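Local coordinates for protein dTDP-4-dehydrorhamnose 3,5-epimerase (Bacillus anthracis str. Ames, PDB 3RYK) that catalyses the epimerisation of a dTDP-4-keto sugar at carbons 3 and 5 of its ring, a step in making dTDP-L-rhamnose, at residues T95-V100 and Q134-K139; D107-L112 and R123-S128. One frame throughout, in Å; residues are numbered along the deposited sequence.

Contact 1: residues T95-V100 and Q134-K139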
# COMPACT_ATOMS: atom_id res chain seq x y z
N THR A 95 -1.98 -16.16 -2.58
CA THR A 95 -2.82 -15.77 -1.46
C THR A 95 -2.82 -14.27 -1.73
O THR A 95 -1.78 -13.71 -2.08
CB THR A 95 -2.13 -15.97 -0.11
OG1 THR A 95 -1.76 -17.33 0.04
CG2 THR A 95 -3.06 -15.54 1.02
N LYS A 96 -3.98 -13.63 -1.62
CA LYS A 96 -4.07 -12.19 -1.84
C LYS A 96 -4.63 -11.51 -0.60
O LYS A 96 -5.29 -12.16 0.19
CB LYS A 96 -4.95 -11.88 -3.04
CG LYS A 96 -4.47 -12.50 -4.33
CD LYS A 96 -5.36 -12.12 -5.48
CE LYS A 96 -4.91 -12.78 -6.77
NZ LYS A 96 -5.79 -12.37 -7.89
N LEU A 97 -4.36 -10.21 -0.46
CA LEU A 97 -4.83 -9.39 0.68
C LEU A 97 -5.13 -8.06 0.02
O LEU A 97 -4.22 -7.32 -0.34
CB LEU A 97 -3.78 -9.32 1.78
CG LEU A 97 -4.11 -8.61 3.10
CD1 LEU A 97 -5.27 -9.29 3.81
CD2 LEU A 97 -2.86 -8.69 3.93
N ILE A 98 -6.41 -7.76 -0.14
CA ILE A 98 -6.87 -6.58 -0.83
C ILE A 98 -7.51 -5.49 0.01
O ILE A 98 -8.23 -5.77 0.95
CB ILE A 98 -7.95 -6.99 -1.86
CG1 ILE A 98 -7.46 -8.05 -2.87
CG2 ILE A 98 -8.47 -5.76 -2.62
CD1 ILE A 98 -7.73 -9.49 -2.52
N GLN A 99 -7.23 -4.25 -0.38
CA GLN A 99 -7.79 -3.07 0.25
C GLN A 99 -8.00 -1.99 -0.81
O GLN A 99 -7.40 -2.02 -1.90
CB GLN A 99 -6.93 -2.50 1.37
CG GLN A 99 -5.58 -1.98 0.95
CD GLN A 99 -4.83 -1.31 2.08
OE1 GLN A 99 -5.43 -0.83 3.04
NE2 GLN A 99 -3.52 -1.21 1.94
N VAL A 100 -8.86 -1.04 -0.46
CA VAL A 100 -9.20 0.09 -1.33
C VAL A 100 -8.61 1.35 -0.72
O VAL A 100 -8.89 1.70 0.45
CB VAL A 100 -10.72 0.20 -1.52
CG1 VAL A 100 -11.06 1.44 -2.31
CG2 VAL A 100 -11.27 -1.07 -2.19
N GLN A 134 -10.17 -4.90 4.64
CA GLN A 134 -9.30 -5.71 3.81
C GLN A 134 -9.88 -7.10 3.72
O GLN A 134 -10.65 -7.52 4.56
CB GLN A 134 -7.88 -5.74 4.38
CG GLN A 134 -7.31 -4.33 4.65
CD GLN A 134 -5.83 -4.31 4.97
OE1 GLN A 134 -5.10 -5.28 4.75
NE2 GLN A 134 -5.37 -3.18 5.48
N LEU A 135 -9.55 -7.79 2.64
CA LEU A 135 -10.03 -9.15 2.45
C LEU A 135 -8.84 -10.06 2.19
O LEU A 135 -8.00 -9.75 1.33
CB LEU A 135 -11.00 -9.19 1.27
CG LEU A 135 -11.63 -10.54 0.97
CD1 LEU A 135 -12.52 -11.00 2.12
CD2 LEU A 135 -12.44 -10.44 -0.32
N LEU A 136 -8.76 -11.15 2.94
CA LEU A 136 -7.69 -12.13 2.80
C LEU A 136 -8.34 -13.20 1.92
O LEU A 136 -9.30 -13.85 2.34
CB LEU A 136 -7.26 -12.69 4.17
CG LEU A 136 -6.06 -13.65 4.23
CD1 LEU A 136 -6.30 -14.99 3.51
CD2 LEU A 136 -4.82 -12.97 3.68
N VAL A 137 -7.84 -13.33 0.69
CA VAL A 137 -8.34 -14.30 -0.27
C VAL A 137 -7.35 -15.48 -0.28
O VAL A 137 -6.21 -15.34 -0.76
CB VAL A 137 -8.43 -13.72 -1.69
CG1 VAL A 137 -9.20 -14.67 -2.60
CG2 VAL A 137 -9.11 -12.35 -1.69
N PRO A 138 -7.78 -16.65 0.22
CA PRO A 138 -6.86 -17.77 0.23
C PRO A 138 -6.57 -18.35 -1.15
O PRO A 138 -7.21 -17.96 -2.14
CB PRO A 138 -7.61 -18.85 1.05
CG PRO A 138 -8.83 -18.23 1.57
CD PRO A 138 -9.09 -17.00 0.80
N LYS A 139 -5.61 -19.26 -1.20
CA LYS A 139 -5.27 -19.95 -2.44
C LYS A 139 -6.47 -20.86 -2.72
O LYS A 139 -7.12 -21.31 -1.78
CB LYS A 139 -3.98 -20.76 -2.28
CG LYS A 139 -2.74 -19.92 -2.08
CD LYS A 139 -1.51 -20.77 -1.94
CE LYS A 139 -0.26 -19.92 -1.89
NZ LYS A 139 0.97 -20.73 -1.82
O HOH W 1 -3.83 -18.97 1.17
O HOH W 2 -6.90 -0.68 5.44
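Lys96 and Val137, and two residues further along Ile98 and Leu135, are the hydrogen-bonded pairs of two antiparallel strands in the jelly roll of this epimerase. Each pair is closed by two backbone bonds, from Lys96 N to Val137 O (2.9 Å) and back from Val137 N to Lys96 O, then from Ile98 N to Leu135 O and back from Leu135 N to Ile98 O. Leu97 and Leu136 form the non-hydrogen-bonded pair between them, with CA atoms 4.5 Å apart, and their side chains meet on the face that also carries Gln99 and Gln134. There CD1 of Leu97 rests against CD2 of Leu136 at 3.7 Å. On the other face the CB atoms of Lys96 and Val137 lie 4.2 Å apart, and the end of Ile98 reaches toward Val137.

The two glutamine chains run alongside each other with their amides turned 44° apart. Their direct pair, OE1 of Gln99 to NE2 of Gln134, has too poor an angle for a hydrogen bond; instead a water accepts from NE2 of Gln134 and lies within hydrogen-bonding distance of OE1 of Gln99. At the far end the chain of Lys139 passes across Thr95, its CG 3.5 Å from OG1 of Thr95.

Further out, NE2 of Gln134 also donates to the carbonyl oxygen of Ser53, which helps fix the amide. Leu97 and Gln99 bond through their backbones to Lys157 and Met155 of strand 152-158, and Gln134 and Leu136 make backbone hydrogen bonds to Leu38 and Lys36 of strand 35-45, so both strands are interior to the sheet. Where Thr95 meets Lys139, a second water donates to OG1 of Thr95 at 2.9 Å while accepting from Lys139 N.

Contact 2: residues D107-L112 and R123-S128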
# COMPACT_ATOMS: atom_id res chain seq x y z
N ASP A 107 -16.38 -6.47 -4.01
CA ASP A 107 -15.45 -7.54 -4.25
C ASP A 107 -16.05 -8.91 -4.04
O ASP A 107 -16.71 -9.17 -3.02
CB ASP A 107 -14.25 -7.28 -3.35
CG ASP A 107 -13.09 -8.18 -3.65
OD1 ASP A 107 -13.20 -9.43 -3.58
OD2 ASP A 107 -12.02 -7.60 -3.92
N VAL A 108 -15.81 -9.81 -4.99
CA VAL A 108 -16.35 -11.14 -4.93
C VAL A 108 -15.23 -12.18 -4.92
O VAL A 108 -14.20 -11.99 -5.57
CB VAL A 108 -17.20 -11.46 -6.18
CG1 VAL A 108 -17.59 -12.96 -6.24
CG2 VAL A 108 -18.43 -10.55 -6.25
N ILE A 109 -15.45 -13.24 -4.15
CA ILE A 109 -14.49 -14.34 -4.09
C ILE A 109 -15.33 -15.60 -4.26
O ILE A 109 -16.46 -15.65 -3.78
CB ILE A 109 -13.58 -14.40 -2.81
CG1 ILE A 109 -14.36 -14.78 -1.55
CG2 ILE A 109 -12.83 -13.09 -2.63
CD1 ILE A 109 -13.48 -14.83 -0.32
N VAL A 110 -14.77 -16.57 -4.98
CA VAL A 110 -15.43 -17.84 -5.24
C VAL A 110 -14.51 -18.99 -4.80
O VAL A 110 -13.33 -19.02 -5.16
CB VAL A 110 -15.71 -18.00 -6.76
CG1 VAL A 110 -16.62 -19.22 -6.99
CG2 VAL A 110 -16.37 -16.73 -7.34
N ASP A 111 -15.03 -19.93 -4.02
CA ASP A 111 -14.24 -21.08 -3.53
C ASP A 111 -14.20 -22.11 -4.67
O ASP A 111 -15.24 -22.69 -5.03
CB ASP A 111 -14.86 -21.66 -2.24
CG ASP A 111 -14.02 -22.78 -1.60
OD1 ASP A 111 -13.09 -23.29 -2.26
OD2 ASP A 111 -14.28 -23.16 -0.42
N LEU A 112 -13.02 -22.33 -5.24
CA LEU A 112 -12.88 -23.30 -6.34
C LEU A 112 -12.19 -24.61 -5.94
O LEU A 112 -11.76 -25.39 -6.79
CB LEU A 112 -12.18 -22.65 -7.54
CG LEU A 112 -12.93 -21.49 -8.21
CD1 LEU A 112 -12.26 -21.06 -9.51
CD2 LEU A 112 -14.35 -21.87 -8.46
N ARG A 123 -19.00 -14.90 -2.17
CA ARG A 123 -19.44 -13.86 -1.25
C ARG A 123 -18.98 -12.49 -1.75
O ARG A 123 -17.84 -12.32 -2.20
CB ARG A 123 -19.01 -14.13 0.19
CG ARG A 123 -19.49 -13.08 1.21
CD ARG A 123 -19.34 -13.61 2.63
NE ARG A 123 -19.83 -12.69 3.66
CZ ARG A 123 -21.11 -12.57 4.02
NH1 ARG A 123 -22.05 -13.26 3.39
NH2 ARG A 123 -21.46 -11.71 4.98
N GLY A 124 -19.91 -11.54 -1.67
CA GLY A 124 -19.70 -10.15 -2.08
C GLY A 124 -19.46 -9.22 -0.91
O GLY A 124 -20.33 -9.10 -0.03
N TYR A 125 -18.31 -8.56 -0.90
CA TYR A 125 -17.91 -7.63 0.17
C TYR A 125 -17.69 -6.21 -0.35
O TYR A 125 -17.19 -6.01 -1.48
CB TYR A 125 -16.55 -8.04 0.72
CG TYR A 125 -16.38 -9.48 1.13
CD1 TYR A 125 -16.52 -9.88 2.45
CD2 TYR A 125 -16.04 -10.43 0.19
CE1 TYR A 125 -16.32 -11.19 2.82
CE2 TYR A 125 -15.86 -11.75 0.55
CZ TYR A 125 -15.99 -12.13 1.87
OH TYR A 125 -15.79 -13.44 2.23
N ILE A 126 -18.03 -5.23 0.47
CA ILE A 126 -17.84 -3.83 0.10
C ILE A 126 -16.60 -3.35 0.84
O ILE A 126 -16.62 -3.26 2.08
CB ILE A 126 -19.07 -2.93 0.42
CG1 ILE A 126 -20.31 -3.36 -0.39
CG2 ILE A 126 -18.74 -1.48 0.16
CD1 ILE A 126 -21.59 -2.57 -0.05
N LEU A 127 -15.55 -3.05 0.08
CA LEU A 127 -14.29 -2.56 0.57
C LEU A 127 -14.18 -1.12 0.08
O LEU A 127 -14.43 -0.81 -1.10
CB LEU A 127 -13.14 -3.44 0.06
CG LEU A 127 -13.29 -4.94 0.35
CD1 LEU A 127 -12.09 -5.75 -0.15
CD2 LEU A 127 -13.50 -5.18 1.84
N SER A 128 -13.84 -0.20 0.98
CA SER A 128 -13.74 1.20 0.60
C SER A 128 -12.64 1.98 1.31
O SER A 128 -12.02 1.50 2.28
CB SER A 128 -15.07 1.89 0.84
OG SER A 128 -15.35 1.94 2.25
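With CG beside its backbone N (chi1 -51°), Tyr125 lays its ring along the neighbouring strand, and Ile109, whose CG1 sits between its own backbone N and carbonyl carbon (chi1 70°), reaches back to meet it. CG1 of Ile109 arrives in the plane of the ring, at its edge, 4.0 Å from CE2 of Tyr125, while CD1 of Ile109 lies 3.7 Å from the OH of Tyr125. On Tyr125's own strand, CG of Arg123 covers one ring face, 3.7 Å above the plane and over one side of the ring rather than its centre. Ile109, Tyr125 and Arg123 therefore share one face of this antiparallel beta hairpin.

The backbone ladder sets that register. Asp107 and Tyr125 form a hydrogen-bonded pair with two short, straight bonds: Asp107 N to Tyr125 O is 2.7 Å with an angle of 169° at the hydrogen, and Tyr125 N returns to Asp107 O. The next hydrogen-bonded pair is slacker, Ile109 N to Arg123 O measuring 3.2 Å. Between them Val108 faces Gly124, and the CA of Val108 makes a C-H...O contact with Arg123 O at 3.3 Å.

Beyond the hairpin, the guanidinium of Arg123 turns outward to a salt bridge with Glu29, and the carboxylate of Asp107 is occupied at OD2 by a hydrogen bond with NE2 of His143, on strand 141-147. Both charged ends are thus paired away from the ladder, leaving the contact across the strands to main-chain bonds and to Ile109 at the edge of the Tyr125 ring.

In the fold
From the N terminus, the chain enters contact 1 on strand 96-100, then runs straight on into strand 104-111, the first arm of contact 2. An excursion of ten residues leads to 123-128, where contact 2 closes the beta hairpin; strand 134-137 follows and closes the longer loop of contact 1, so contact 2 is nested within it. The two belong to different antiparallel sheets, which face each other in the jelly roll with the contact centres 9 Å apart. Leu135 of contact 1 joins them: its CD2 lies 3.5 Å from CG2 of Ile109 and 3.6 Å from CD2 of Tyr125. CG2 of Val100 packs against the backbone of Leu127.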